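Local coordinates for aromatic-amino-acid:2-oxoglutarate transaminase (Candida albicans, PDB 6HNV), which probably transfers amino groups between aromatic amino acids or 2-aminoadipate and 2-oxo acids, using pyridoxal 5'-phosphate as cofactor, at residues 412-417 / 428-433; 149-154 / 321-326; 238-243 / 271-276; 449-454 / 482-487. All coordinates share one frame; numbering follows the deposited sequence.

In the fold
Contacts 2 and 3 belong to the part of the chain built on the mixed seven-stranded sheet that carries the pyridoxal phosphate site. Contact 3 is nested inside the long loop closed by contact 2, and their centres lie about 22 Å apart. Contacts 1 and 4 follow later, in that order, both on the four-stranded antiparallel sheet and its helices; about 21 Å separates their centres. Contact 1 puts helix 392-418 on strand 428-430, while contact 4 sets helix 451-464 against the turn before strand 488-492. The largest centre-to-centre separations, about 37 Å, are between contacts 1 and 3 and between contacts 2 and 4. No two contacts touch, and each joins a different pair of elements in this fold type I aminotransferase.

Contact 1. Residues 412-417 / 428-433; sequences LLLYSI and VDVIDP
Ile417 and Leu414, one helical turn apart, both bring their branches against Val430, which fits between them from the strand side. The valine divides its two methyls: CG1 meets the outer end of Ile417, at 3.4 Å from CD1, while CG2 faces Leu414, at 4.0 Å from CG. Ile417 reaches there because its chain is extended at chi2 (167°), sending CD1 outward from the helix; its other branch, CG2, is anti to the backbone N and also comes within 4.0 Å of Val430 CG2. That same CG2 lies 4.2 Å from Val428 CG2. In each of these pairs the side chains cross at a slant. Such beta-branched residues suit a strand pressed on a helix, as in the alpha/beta smaller domain of fold type I enzymes: the axes of helix 412-417 and strand 428-430 run 9.4 Å apart and near antiparallel, at 155°. Phe441 of strand 438-443 adjoins Ile417, Val428 and Val430. Beyond the strand, the Asp432 side chain stands at about a right angle to Leu414, its OD1 4.0 Å from CD2. Its carboxylate has a salt bridge to Lys410 and a hydrogen bond from Tyr291 N, and bicine touches Asp429 and Asp432.

Contact 2. Residues 149-154 / 321-326; sequences RTHKPN and TPSYLE
His151 and Glu326 form the main polar link between the end of helix 137-151 and the short helix that starts near Tyr324. The imidazole donates from ND1 to Glu326 OE1 over 2.6 Å with an angle of 167°; the acceptor sits in the ring plane and is met almost along its C-O direction, although ring and carboxylate planes are turned 56° apart. Glu326 CG lies anti to the carbonyl carbon and the chain runs on extended (chi2 -173°), which brings OE1 to the ring. OE1 accepts a second hydrogen bond, from Ser323 N (3.2 Å), which approaches from above the carboxylate plane. With Ser323 at the N-cap, the two residues form a capping box, for which serine and glutamate are well suited; Glu279 also holds the Ser323 hydroxyl. A weak backbone bond joins Asn154 N to Leu325 O, and beside it Pro153 CA directs its hydrogen at the same oxygen (3.2 Å).

CH-pi packing adds to the polar set: Ser323 CB lies over one face of the His151 ring, 3.7 Å from its centroid. Separately, Thr321 O stands at the ring's edge, near its plane, 3.5 Å from CE1.

The apolar contact is Pro153 CG with Leu325 CD1, 4.2 Å apart. Glu326 adds van der Waals contact through its CG methylene, 3.6 Å from Lys152 O.

With ND1 as donor and two N-H groups converging on OE1 beside a helix start, Glu326 is probably held as a carboxylate, and one side chain both caps its helix and fixes the rotation of the His151 ring.

Contact 3. Residues 238-243 / 271-276; sequences LPKPKA and VKYDFA
Lys240 approaches the Tyr273 ring at its edge, close to the ring plane, with NZ 4.3 Å from CD1, so the ammonium does not sit over the pi cloud. One face of that ring is covered by Lys272 CG, 3.5 Å above the plane and displaced toward the rim. The Phe275 ring behaves differently: CB points at strand 241-246 and comes 3.4 Å from Lys242 O, but chi1 of 61° places CG between the backbone N and the carbonyl carbon, and the ring turns off toward Phe224 of helix 221-229. An aromatic residue is apt here because it can fill the layer between sheet and helix.

Next to it the backbones pair. Ala276 N donates to Lys242 O (3.2 Å, 159°), and Ala243 and Ala276 form a parallel bridge. Their CB methyls, 4.2 Å apart, lie on the same face of the sheet and pack against each other. Ala243 CA also lies 3.1 Å from Ala276 O.

Asp274, with positive phi, is the C-prime residue of a Schellman motif and salt-bridged to Arg332; it ends helix 260-272 and turns the chain into strand 276-280. The result is a beta-alpha-beta crossover of the large seven-stranded sheet of fold type I enzymes.

Contact 4. Residues 449-454 / 482-487; sequences VDVLQK and SKDRSN
Lys483 meets helix 451-464 mainly through its backbone, its carbonyl O lying 3.3 Å from Val451 CG1. That oxygen accepts a bond from Ser486 N (2.9 Å), so its polar need is met within the turn. The lysine's CB comes 4.3 Å from Leu452 CD2, while its amino group is turned from the helix, with a long, weak pairing to Glu480. Asp484 follows with its CA 4.1 Å from Val451 CG2, the other methyl of the same valine. Arg485 turns from the helix to a salt bridge with Glu188. At Ser486 the chain returns: CB touches both Val451 CG1 and Leu452 CD2, and serine suits the place because CB offers the helix a small apolar surface while the hydroxyl bonds Ser482 O (2.9 Å) within the turn. Asn487 closes the series, with CB 4.0 Å from Val451 CG1, just before strand 488-492.

Chi1 of -176° turns Val451 CG1 to Lys483 O, Ser486 CB and Asn487, and leaves CG2 for Asp484. Asp450 stands at the N-cap position. With no hydrogen bond across the segments, two aliphatic side chains meet the turn's backbone and CB atoms by van der Waals contact, while Lys483 O and Ser486 OG bond within the turn and Glu188 takes the Ser482 and Arg485 side chains.

Contact 1. Residues 412-417 / 428-433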
loop_
_atom_site.group_PDB
_atom_site.type_symbol
_atom_site.label_atom_id
_atom_site.label_comp_id
_atom_site.label_asym_id
_atom_site.label_seq_id
_atom_site.Cartn_x
_atom_site.Cartn_y
_atom_site.Cartn_z
ATOM N N LEU A 412 -30.381 9.680 -18.255
ATOM C CA LEU A 412 -30.261 11.078 -18.740
ATOM C C LEU A 412 -29.228 11.077 -19.873
ATOM O O LEU A 412 -29.456 11.781 -20.873
ATOM C CB LEU A 412 -29.871 12.022 -17.593
ATOM C CG LEU A 412 -30.885 13.109 -17.208
ATOM C CD1 LEU A 412 -32.326 12.631 -17.288
ATOM C CD2 LEU A 412 -30.588 13.624 -15.816
ATOM N N LEU A 413 -28.159 10.284 -19.753
ATOM C CA LEU A 413 -27.093 10.271 -20.781
ATOM C C LEU A 413 -27.642 9.651 -22.066
ATOM O O LEU A 413 -27.372 10.189 -23.150
ATOM C CB LEU A 413 -25.882 9.507 -20.249
ATOM C CG LEU A 413 -24.665 9.474 -21.163
ATOM C CD1 LEU A 413 -24.324 10.864 -21.655
ATOM C CD2 LEU A 413 -23.494 8.836 -20.438
ATOM N N LEU A 414 -28.383 8.561 -21.935
ATOM C CA LEU A 414 -28.928 7.806 -23.084
ATOM C C LEU A 414 -30.038 8.632 -23.736
ATOM O O LEU A 414 -30.087 8.683 -24.971
ATOM C CB LEU A 414 -29.444 6.445 -22.608
ATOM C CG LEU A 414 -28.476 5.274 -22.790
ATOM C CD1 LEU A 414 -27.211 5.491 -21.969
ATOM C CD2 LEU A 414 -29.139 3.964 -22.404
ATOM N N TYR A 415 -30.898 9.258 -22.937
ATOM C CA TYR A 415 -31.976 10.146 -23.446
ATOM C C TYR A 415 -31.356 11.244 -24.298
ATOM O O TYR A 415 -31.868 11.538 -25.376
ATOM C CB TYR A 415 -32.765 10.802 -22.319
ATOM C CG TYR A 415 -33.769 11.826 -22.773
ATOM C CD1 TYR A 415 -34.822 11.468 -23.591
ATOM C CD2 TYR A 415 -33.680 13.149 -22.372
ATOM C CE1 TYR A 415 -35.773 12.392 -23.995
ATOM C CE2 TYR A 415 -34.623 14.087 -22.762
ATOM C CZ TYR A 415 -35.680 13.705 -23.572
ATOM O OH TYR A 415 -36.614 14.614 -23.976
ATOM N N SER A 416 -30.286 11.837 -23.784
ATOM C CA SER A 416 -29.478 12.885 -24.448
ATOM C C SER A 416 -28.929 12.350 -25.772
ATOM O O SER A 416 -28.872 13.113 -26.735
ATOM C CB SER A 416 -28.378 13.323 -23.554
ATOM O OG SER A 416 -27.204 13.573 -24.295
ATOM N N ILE A 417 -28.515 11.088 -25.826
ATOM C CA ILE A 417 -27.935 10.506 -27.065
ATOM C C ILE A 417 -29.082 10.198 -28.042
ATOM O O ILE A 417 -28.955 10.526 -29.247
ATOM C CB ILE A 417 -27.040 9.302 -26.723
ATOM C CG1 ILE A 417 -25.771 9.777 -25.994
ATOM C CG2 ILE A 417 -26.715 8.515 -27.987
ATOM C CD1 ILE A 417 -24.963 8.692 -25.327
ATOM N N VAL A 428 -24.218 7.061 -34.514
ATOM C CA VAL A 428 -23.798 6.523 -33.194
ATOM C C VAL A 428 -24.826 5.475 -32.762
ATOM O O VAL A 428 -25.816 5.278 -33.499
ATOM C CB VAL A 428 -23.611 7.669 -32.187
ATOM C CG1 VAL A 428 -22.712 8.749 -32.768
ATOM C CG2 VAL A 428 -24.921 8.274 -31.734
ATOM N N ASP A 429 -24.541 4.773 -31.663
ATOM C CA ASP A 429 -25.486 3.882 -30.932
ATOM C C ASP A 429 -24.934 3.703 -29.510
ATOM O O ASP A 429 -23.725 3.901 -29.317
ATOM C CB ASP A 429 -25.712 2.555 -31.678
ATOM C CG ASP A 429 -27.008 1.828 -31.345
ATOM O OD1 ASP A 429 -27.911 2.436 -30.744
ATOM O OD2 ASP A 429 -27.107 0.656 -31.684
ATOM N N VAL A 430 -25.794 3.389 -28.540
ATOM C CA VAL A 430 -25.399 3.185 -27.116
ATOM C C VAL A 430 -25.906 1.819 -26.692
ATOM O O VAL A 430 -27.018 1.448 -27.098
ATOM C CB VAL A 430 -25.923 4.260 -26.143
ATOM C CG1 VAL A 430 -24.915 5.368 -25.935
ATOM C CG2 VAL A 430 -27.273 4.827 -26.553
ATOM N N ILE A 431 -25.085 1.128 -25.907
ATOM C CA ILE A 431 -25.463 -0.086 -25.139
ATOM C C ILE A 431 -26.175 0.388 -23.866
ATOM O O ILE A 431 -25.679 1.324 -23.197
ATOM C CB ILE A 431 -24.221 -0.956 -24.856
ATOM C CG1 ILE A 431 -23.416 -1.249 -26.130
ATOM C CG2 ILE A 431 -24.607 -2.237 -24.135
ATOM C CD1 ILE A 431 -24.198 -1.913 -27.246
ATOM N N ASP A 432 -27.327 -0.211 -23.583
ATOM C CA ASP A 432 -27.971 -0.166 -22.248
ATOM C C ASP A 432 -27.154 -1.049 -21.298
ATOM O O ASP A 432 -27.272 -2.277 -21.341
ATOM C CB ASP A 432 -29.441 -0.578 -22.328
ATOM C CG ASP A 432 -30.239 -0.004 -21.188
ATOM O OD1 ASP A 432 -29.602 0.607 -20.348
ATOM O OD2 ASP A 432 -31.490 -0.155 -21.171
ATOM N N PRO A 433 -26.279 -0.450 -20.440
ATOM C CA PRO A 433 -25.577 -1.192 -19.387
ATOM C C PRO A 433 -26.542 -1.592 -18.266
ATOM O O PRO A 433 -27.519 -0.891 -18.074
ATOM C CB PRO A 433 -24.554 -0.187 -18.855
ATOM C CG PRO A 433 -25.262 1.131 -19.037
ATOM C CD PRO A 433 -25.942 0.982 -20.391
#

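Contact 2. Residues 149-154 / 321-326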
loop_
_atom_site.group_PDB
_atom_site.type_symbol
_atom_site.label_atom_id
_atom_site.label_comp_id
_atom_site.label_asym_id
_atom_site.label_seq_id
_atom_site.Cartn_x
_atom_site.Cartn_y
_atom_site.Cartn_z
ATOM N N ARG A 149 -24.001 -12.372 3.023
ATOM C CA ARG A 149 -25.284 -11.721 2.653
ATOM C C ARG A 149 -25.464 -11.717 1.127
ATOM O O ARG A 149 -26.548 -12.156 0.655
ATOM C CB ARG A 149 -25.342 -10.283 3.172
ATOM C CG ARG A 149 -26.740 -9.682 3.153
ATOM C CD ARG A 149 -27.635 -10.183 4.283
ATOM N NE ARG A 149 -28.828 -9.353 4.437
ATOM C CZ ARG A 149 -30.040 -9.658 3.981
ATOM N NH1 ARG A 149 -30.257 -10.791 3.336
ATOM N NH2 ARG A 149 -31.038 -8.817 4.169
ATOM N N THR A 150 -24.446 -11.242 0.390
ATOM C CA THR A 150 -24.568 -10.710 -1.001
ATOM C C THR A 150 -24.163 -11.778 -2.034
ATOM O O THR A 150 -24.813 -11.874 -3.077
ATOM C CB THR A 150 -23.779 -9.393 -1.129
ATOM O OG1 THR A 150 -22.444 -9.565 -0.650
ATOM C CG2 THR A 150 -24.401 -8.253 -0.352
ATOM N N HIS A 151 -23.115 -12.545 -1.763
ATOM C CA HIS A 151 -22.506 -13.504 -2.719
ATOM C C HIS A 151 -21.940 -14.691 -1.939
ATOM O O HIS A 151 -20.747 -14.929 -2.026
ATOM C CB HIS A 151 -21.441 -12.799 -3.566
ATOM C CG HIS A 151 -21.953 -11.759 -4.515
ATOM N ND1 HIS A 151 -22.868 -12.043 -5.507
ATOM C CD2 HIS A 151 -21.627 -10.451 -4.677
ATOM C CE1 HIS A 151 -23.095 -10.953 -6.228
ATOM N NE2 HIS A 151 -22.332 -9.963 -5.750
ATOM N N LYS A 152 -22.779 -15.384 -1.173
ATOM C CA LYS A 152 -22.329 -16.498 -0.310
ATOM C C LYS A 152 -21.573 -17.470 -1.194
ATOM O O LYS A 152 -22.153 -18.057 -2.092
ATOM C CB LYS A 152 -23.487 -17.213 0.384
ATOM C CG LYS A 152 -23.042 -18.137 1.507
ATOM C CD LYS A 152 -23.955 -19.323 1.726
ATOM C CE LYS A 152 -23.577 -20.133 2.947
ATOM N NZ LYS A 152 -23.435 -19.268 4.146
ATOM N N PRO A 153 -20.255 -17.646 -1.000
ATOM C CA PRO A 153 -19.526 -18.687 -1.717
ATOM C C PRO A 153 -20.237 -20.037 -1.538
ATOM O O PRO A 153 -21.034 -20.174 -0.608
ATOM C CB PRO A 153 -18.143 -18.678 -1.068
ATOM C CG PRO A 153 -18.006 -17.259 -0.553
ATOM C CD PRO A 153 -19.396 -16.882 -0.082
ATOM N N ASN A 154 -19.955 -20.976 -2.446
ATOM C CA ASN A 154 -20.582 -22.320 -2.475
ATOM C C ASN A 154 -19.619 -23.338 -1.851
ATOM O O ASN A 154 -19.665 -24.517 -2.245
ATOM C CB ASN A 154 -21.055 -22.685 -3.885
ATOM C CG ASN A 154 -22.142 -23.748 -3.885
ATOM O OD1 ASN A 154 -22.980 -23.803 -2.986
ATOM N ND2 ASN A 154 -22.150 -24.593 -4.902
ATOM N N THR A 321 -26.846 -9.718 -10.054
ATOM C CA THR A 321 -26.360 -10.918 -10.782
ATOM C C THR A 321 -25.366 -11.677 -9.911
ATOM O O THR A 321 -24.399 -11.105 -9.432
ATOM C CB THR A 321 -25.724 -10.546 -12.116
ATOM O OG1 THR A 321 -26.538 -9.506 -12.655
ATOM C CG2 THR A 321 -25.624 -11.729 -13.054
ATOM N N PRO A 322 -25.602 -12.981 -9.663
ATOM C CA PRO A 322 -24.673 -13.827 -8.919
ATOM C C PRO A 322 -23.196 -13.760 -9.316
ATOM O O PRO A 322 -22.889 -13.597 -10.471
ATOM C CB PRO A 322 -25.196 -15.225 -9.260
ATOM C CG PRO A 322 -26.689 -15.019 -9.281
ATOM C CD PRO A 322 -26.837 -13.704 -10.023
ATOM N N SER A 323 -22.332 -13.906 -8.312
ATOM C CA SER A 323 -20.858 -13.884 -8.428
ATOM C C SER A 323 -20.378 -15.296 -8.712
ATOM O O SER A 323 -20.959 -16.239 -8.149
ATOM C CB SER A 323 -20.243 -13.373 -7.167
ATOM O OG SER A 323 -18.989 -14.004 -6.925
ATOM N N TYR A 324 -19.311 -15.427 -9.495
ATOM C CA TYR A 324 -18.618 -16.726 -9.693
ATOM C C TYR A 324 -18.389 -17.389 -8.335
ATOM O O TYR A 324 -18.250 -18.595 -8.314
ATOM C CB TYR A 324 -17.319 -16.546 -10.474
ATOM C CG TYR A 324 -17.536 -16.325 -11.954
ATOM C CD1 TYR A 324 -17.683 -17.397 -12.822
ATOM C CD2 TYR A 324 -17.602 -15.056 -12.504
ATOM C CE1 TYR A 324 -17.890 -17.217 -14.182
ATOM C CE2 TYR A 324 -17.798 -14.864 -13.863
ATOM C CZ TYR A 324 -17.946 -15.941 -14.711
ATOM O OH TYR A 324 -18.148 -15.769 -16.055
ATOM N N LEU A 325 -18.359 -16.640 -7.234
ATOM C CA LEU A 325 -18.187 -17.233 -5.880
ATOM C C LEU A 325 -19.356 -18.168 -5.611
ATOM O O LEU A 325 -19.193 -19.133 -4.857
ATOM C CB LEU A 325 -18.209 -16.155 -4.799
ATOM C CG LEU A 325 -16.944 -15.335 -4.620
ATOM C CD1 LEU A 325 -17.155 -14.339 -3.497
ATOM C CD2 LEU A 325 -15.744 -16.221 -4.317
ATOM N N GLU A 326 -20.517 -17.823 -6.143
ATOM C CA GLU A 326 -21.754 -18.584 -5.893
ATOM C C GLU A 326 -21.715 -19.853 -6.755
ATOM O O GLU A 326 -22.457 -20.796 -6.426
ATOM C CB GLU A 326 -22.936 -17.649 -6.106
ATOM C CG GLU A 326 -22.871 -16.444 -5.185
ATOM C CD GLU A 326 -24.099 -15.552 -5.229
ATOM O OE1 GLU A 326 -23.932 -14.363 -5.536
ATOM O OE2 GLU A 326 -25.221 -16.054 -4.968
#

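Contact 3. Residues 238-243 / 271-276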
loop_
_atom_site.group_PDB
_atom_site.type_symbol
_atom_site.label_atom_id
_atom_site.label_comp_id
_atom_site.label_asym_id
_atom_site.label_seq_id
_atom_site.Cartn_x
_atom_site.Cartn_y
_atom_site.Cartn_z
ATOM N N LEU A 238 2.507 -21.225 -26.765
ATOM C CA LEU A 238 2.131 -20.748 -25.410
ATOM C C LEU A 238 1.507 -21.869 -24.590
ATOM O O LEU A 238 0.783 -22.689 -25.131
ATOM C CB LEU A 238 1.157 -19.584 -25.590
ATOM C CG LEU A 238 1.783 -18.337 -26.202
ATOM C CD1 LEU A 238 0.812 -17.170 -26.123
ATOM C CD2 LEU A 238 3.096 -18.002 -25.503
ATOM N N PRO A 239 1.751 -21.932 -23.259
ATOM C CA PRO A 239 1.083 -22.918 -22.405
ATOM C C PRO A 239 -0.445 -22.757 -22.468
ATOM O O PRO A 239 -0.899 -21.769 -23.033
ATOM C CB PRO A 239 1.609 -22.627 -20.986
ATOM C CG PRO A 239 2.874 -21.809 -21.198
ATOM C CD PRO A 239 2.673 -21.065 -22.506
ATOM N N LYS A 240 -1.195 -23.727 -21.929
ATOM C CA LYS A 240 -2.679 -23.650 -21.754
ATOM C C LYS A 240 -2.960 -22.538 -20.743
ATOM O O LYS A 240 -2.140 -22.302 -19.854
ATOM C CB LYS A 240 -3.268 -24.991 -21.286
ATOM C CG LYS A 240 -3.474 -26.053 -22.362
ATOM C CD LYS A 240 -4.757 -25.876 -23.169
ATOM C CE LYS A 240 -4.957 -26.923 -24.253
ATOM N NZ LYS A 240 -5.967 -27.935 -23.864
ATOM N N PRO A 241 -4.107 -21.820 -20.816
ATOM C CA PRO A 241 -4.284 -20.611 -20.014
ATOM C C PRO A 241 -4.245 -21.000 -18.532
ATOM O O PRO A 241 -4.723 -22.037 -18.195
ATOM C CB PRO A 241 -5.652 -20.037 -20.413
ATOM C CG PRO A 241 -6.070 -20.843 -21.640
ATOM C CD PRO A 241 -5.321 -22.158 -21.574
ATOM N N LYS A 242 -3.631 -20.173 -17.701
ATOM C CA LYS A 242 -3.574 -20.402 -16.244
ATOM C C LYS A 242 -4.824 -19.820 -15.580
ATOM O O LYS A 242 -5.294 -20.394 -14.597
ATOM C CB LYS A 242 -2.312 -19.768 -15.675
ATOM C CG LYS A 242 -2.017 -20.199 -14.256
ATOM C CD LYS A 242 -2.022 -21.705 -14.070
ATOM C CE LYS A 242 -2.024 -22.109 -12.618
ATOM N NZ LYS A 242 -1.016 -21.332 -11.863
ATOM N N ALA A 243 -5.343 -18.702 -16.087
ATOM C CA ALA A 243 -6.519 -18.018 -15.502
ATOM C C ALA A 243 -7.250 -17.180 -16.553
ATOM O O ALA A 243 -6.719 -16.998 -17.686
ATOM C CB ALA A 243 -6.067 -17.163 -14.347
ATOM N N VAL A 271 -13.501 -25.320 -14.965
ATOM C CA VAL A 271 -13.272 -26.682 -14.381
ATOM C C VAL A 271 -12.684 -27.598 -15.475
ATOM O O VAL A 271 -11.698 -28.299 -15.177
ATOM C CB VAL A 271 -14.559 -27.264 -13.746
ATOM C CG1 VAL A 271 -14.449 -28.754 -13.466
ATOM C CG2 VAL A 271 -14.967 -26.522 -12.471
ATOM N N LYS A 272 -13.230 -27.563 -16.699
ATOM C CA LYS A 272 -12.851 -28.488 -17.805
ATOM C C LYS A 272 -11.396 -28.248 -18.211
ATOM O O LYS A 272 -10.659 -29.217 -18.335
ATOM C CB LYS A 272 -13.759 -28.344 -19.034
ATOM C CG LYS A 272 -13.161 -28.923 -20.314
ATOM C CD LYS A 272 -14.154 -29.472 -21.307
ATOM C CE LYS A 272 -13.478 -30.126 -22.499
ATOM N NZ LYS A 272 -12.936 -31.476 -22.195
ATOM N N TYR A 273 -11.015 -27.000 -18.444
ATOM C CA TYR A 273 -9.653 -26.611 -18.884
ATOM C C TYR A 273 -8.795 -26.272 -17.652
ATOM O O TYR A 273 -7.617 -25.921 -17.839
ATOM C CB TYR A 273 -9.775 -25.507 -19.937
ATOM C CG TYR A 273 -10.440 -25.992 -21.199
ATOM C CD1 TYR A 273 -9.723 -26.718 -22.140
ATOM C CD2 TYR A 273 -11.791 -25.778 -21.430
ATOM C CE1 TYR A 273 -10.324 -27.194 -23.293
ATOM C CE2 TYR A 273 -12.406 -26.249 -22.579
ATOM C CZ TYR A 273 -11.669 -26.961 -23.513
ATOM O OH TYR A 273 -12.259 -27.437 -24.651
ATOM N N ASP A 274 -9.385 -26.392 -16.453
ATOM C CA ASP A 274 -8.757 -26.265 -15.106
ATOM C C ASP A 274 -8.049 -24.915 -14.916
ATOM O O ASP A 274 -6.938 -24.965 -14.379
ATOM C CB ASP A 274 -7.764 -27.399 -14.836
ATOM C CG ASP A 274 -7.144 -27.387 -13.445
ATOM O OD1 ASP A 274 -7.771 -26.855 -12.526
ATOM O OD2 ASP A 274 -6.022 -27.915 -13.299
ATOM N N PHE A 275 -8.666 -23.763 -15.238
ATOM C CA PHE A 275 -8.089 -22.413 -14.952
ATOM C C PHE A 275 -8.784 -21.732 -13.756
ATOM O O PHE A 275 -9.927 -22.077 -13.448
ATOM C CB PHE A 275 -8.036 -21.550 -16.222
ATOM C CG PHE A 275 -9.333 -21.219 -16.917
ATOM C CD1 PHE A 275 -10.154 -20.204 -16.452
ATOM C CD2 PHE A 275 -9.696 -21.866 -18.090
ATOM C CE1 PHE A 275 -11.331 -19.875 -17.117
ATOM C CE2 PHE A 275 -10.883 -21.551 -18.740
ATOM C CZ PHE A 275 -11.699 -20.555 -18.257
ATOM N N ALA A 276 -8.096 -20.792 -13.080
ATOM C CA ALA A 276 -8.658 -19.916 -12.011
ATOM C C ALA A 276 -9.405 -18.734 -12.640
ATOM O O ALA A 276 -8.998 -18.292 -13.719
ATOM C CB ALA A 276 -7.582 -19.390 -11.076
#

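Contact 4. Residues 449-454 / 482-487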
loop_
_atom_site.group_PDB
_atom_site.type_symbol
_atom_site.label_atom_id
_atom_site.label_comp_id
_atom_site.label_asym_id
_atom_site.label_seq_id
_atom_site.Cartn_x
_atom_site.Cartn_y
_atom_site.Cartn_z
ATOM N N VAL A 449 -13.149 2.321 -44.038
ATOM C CA VAL A 449 -12.169 3.342 -43.555
ATOM C C VAL A 449 -11.327 2.690 -42.449
ATOM O O VAL A 449 -11.618 1.517 -42.088
ATOM C CB VAL A 449 -12.810 4.679 -43.125
ATOM C CG1 VAL A 449 -13.802 5.199 -44.165
ATOM C CG2 VAL A 449 -13.446 4.611 -41.749
ATOM N N ASP A 450 -10.269 3.394 -42.022
ATOM C CA ASP A 450 -9.231 2.945 -41.056
ATOM C C ASP A 450 -9.762 3.257 -39.658
ATOM O O ASP A 450 -9.877 4.463 -39.332
ATOM C CB ASP A 450 -7.894 3.639 -41.357
ATOM C CG ASP A 450 -6.707 3.266 -40.471
ATOM O OD1 ASP A 450 -6.858 2.391 -39.602
ATOM O OD2 ASP A 450 -5.625 3.846 -40.675
ATOM N N VAL A 451 -10.076 2.222 -38.872
ATOM C CA VAL A 451 -10.776 2.376 -37.559
ATOM C C VAL A 451 -9.959 3.333 -36.679
ATOM O O VAL A 451 -10.510 4.393 -36.303
ATOM C CB VAL A 451 -11.045 1.032 -36.853
ATOM C CG1 VAL A 451 -11.852 1.242 -35.579
ATOM C CG2 VAL A 451 -11.745 0.031 -37.763
ATOM N N LEU A 452 -8.693 2.996 -36.412
ATOM C CA LEU A 452 -7.795 3.748 -35.493
ATOM C C LEU A 452 -7.589 5.160 -36.058
ATOM O O LEU A 452 -7.936 6.086 -35.353
ATOM C CB LEU A 452 -6.467 3.001 -35.273
ATOM C CG LEU A 452 -6.557 1.505 -34.928
ATOM C CD1 LEU A 452 -5.169 0.878 -34.750
ATOM C CD2 LEU A 452 -7.408 1.262 -33.683
ATOM N N GLN A 453 -7.131 5.323 -37.305
ATOM C CA GLN A 453 -6.895 6.658 -37.942
ATOM C C GLN A 453 -8.101 7.577 -37.658
ATOM O O GLN A 453 -7.910 8.618 -36.986
ATOM C CB GLN A 453 -6.608 6.511 -39.448
ATOM C CG GLN A 453 -6.232 7.811 -40.170
ATOM C CD GLN A 453 -7.168 8.197 -41.307
ATOM O OE1 GLN A 453 -7.508 7.389 -42.177
ATOM N NE2 GLN A 453 -7.602 9.455 -41.316
ATOM N N LYS A 454 -9.297 7.197 -38.129
ATOM C CA LYS A 454 -10.529 8.034 -38.109
ATOM C C LYS A 454 -11.036 8.229 -36.667
ATOM O O LYS A 454 -11.686 9.271 -36.408
ATOM C CB LYS A 454 -11.608 7.404 -39.000
ATOM C CG LYS A 454 -11.341 7.475 -40.499
ATOM C CD LYS A 454 -11.481 8.885 -41.073
ATOM C CE LYS A 454 -11.169 8.994 -42.556
ATOM N NZ LYS A 454 -10.846 10.388 -42.956
ATOM N N SER A 482 -7.766 -6.303 -31.946
ATOM C CA SER A 482 -9.051 -5.697 -31.510
ATOM C C SER A 482 -9.381 -4.433 -32.304
ATOM O O SER A 482 -10.332 -3.713 -31.904
ATOM C CB SER A 482 -8.987 -5.362 -30.040
ATOM O OG SER A 482 -8.782 -6.520 -29.259
ATOM N N LYS A 483 -8.618 -4.116 -33.345
ATOM C CA LYS A 483 -8.770 -2.827 -34.071
ATOM C C LYS A 483 -10.216 -2.695 -34.576
ATOM O O LYS A 483 -10.821 -1.620 -34.375
ATOM C CB LYS A 483 -7.728 -2.728 -35.193
ATOM C CG LYS A 483 -8.172 -3.225 -36.560
ATOM C CD LYS A 483 -7.116 -3.977 -37.339
ATOM C CE LYS A 483 -6.193 -3.087 -38.141
ATOM N NZ LYS A 483 -5.532 -3.867 -39.214
ATOM N N ASP A 484 -10.781 -3.759 -35.162
ATOM C CA ASP A 484 -12.021 -3.684 -35.980
ATOM C C ASP A 484 -13.226 -3.404 -35.078
ATOM O O ASP A 484 -14.257 -2.937 -35.600
ATOM C CB ASP A 484 -12.192 -4.944 -36.829
ATOM C CG ASP A 484 -11.169 -5.067 -37.949
ATOM O OD1 ASP A 484 -10.625 -4.024 -38.387
ATOM O OD2 ASP A 484 -10.922 -6.204 -38.378
ATOM N N ARG A 485 -13.081 -3.670 -33.778
ATOM C CA ARG A 485 -14.133 -3.527 -32.732
ATOM C C ARG A 485 -13.817 -2.297 -31.885
ATOM O O ARG A 485 -14.498 -2.114 -30.884
ATOM C CB ARG A 485 -14.197 -4.812 -31.889
ATOM C CG ARG A 485 -15.301 -5.783 -32.288
ATOM C CD ARG A 485 -15.041 -7.292 -32.267
ATOM N NE ARG A 485 -13.802 -7.859 -31.723
ATOM C CZ ARG A 485 -12.780 -8.313 -32.459
ATOM N NH1 ARG A 485 -12.814 -8.234 -33.773
ATOM N NH2 ARG A 485 -11.684 -8.798 -31.899
ATOM N N SER A 486 -12.816 -1.494 -32.278
ATOM C CA SER A 486 -12.315 -0.304 -31.528
ATOM C C SER A 486 -13.179 0.914 -31.783
ATOM O O SER A 486 -12.921 1.937 -31.142
ATOM C CB SER A 486 -10.918 0.023 -31.877
ATOM O OG SER A 486 -10.076 -0.867 -31.188
ATOM N N ASN A 487 -14.090 0.813 -32.748
ATOM C CA ASN A 487 -14.996 1.902 -33.208
ATOM C C ASN A 487 -16.015 2.205 -32.106
ATOM O O ASN A 487 -17.226 1.990 -32.338
ATOM C CB ASN A 487 -15.675 1.514 -34.519
ATOM C CG ASN A 487 -16.547 0.281 -34.374
ATOM O OD1 ASN A 487 -17.761 0.359 -34.537
ATOM N ND2 ASN A 487 -15.947 -0.846 -34.032
#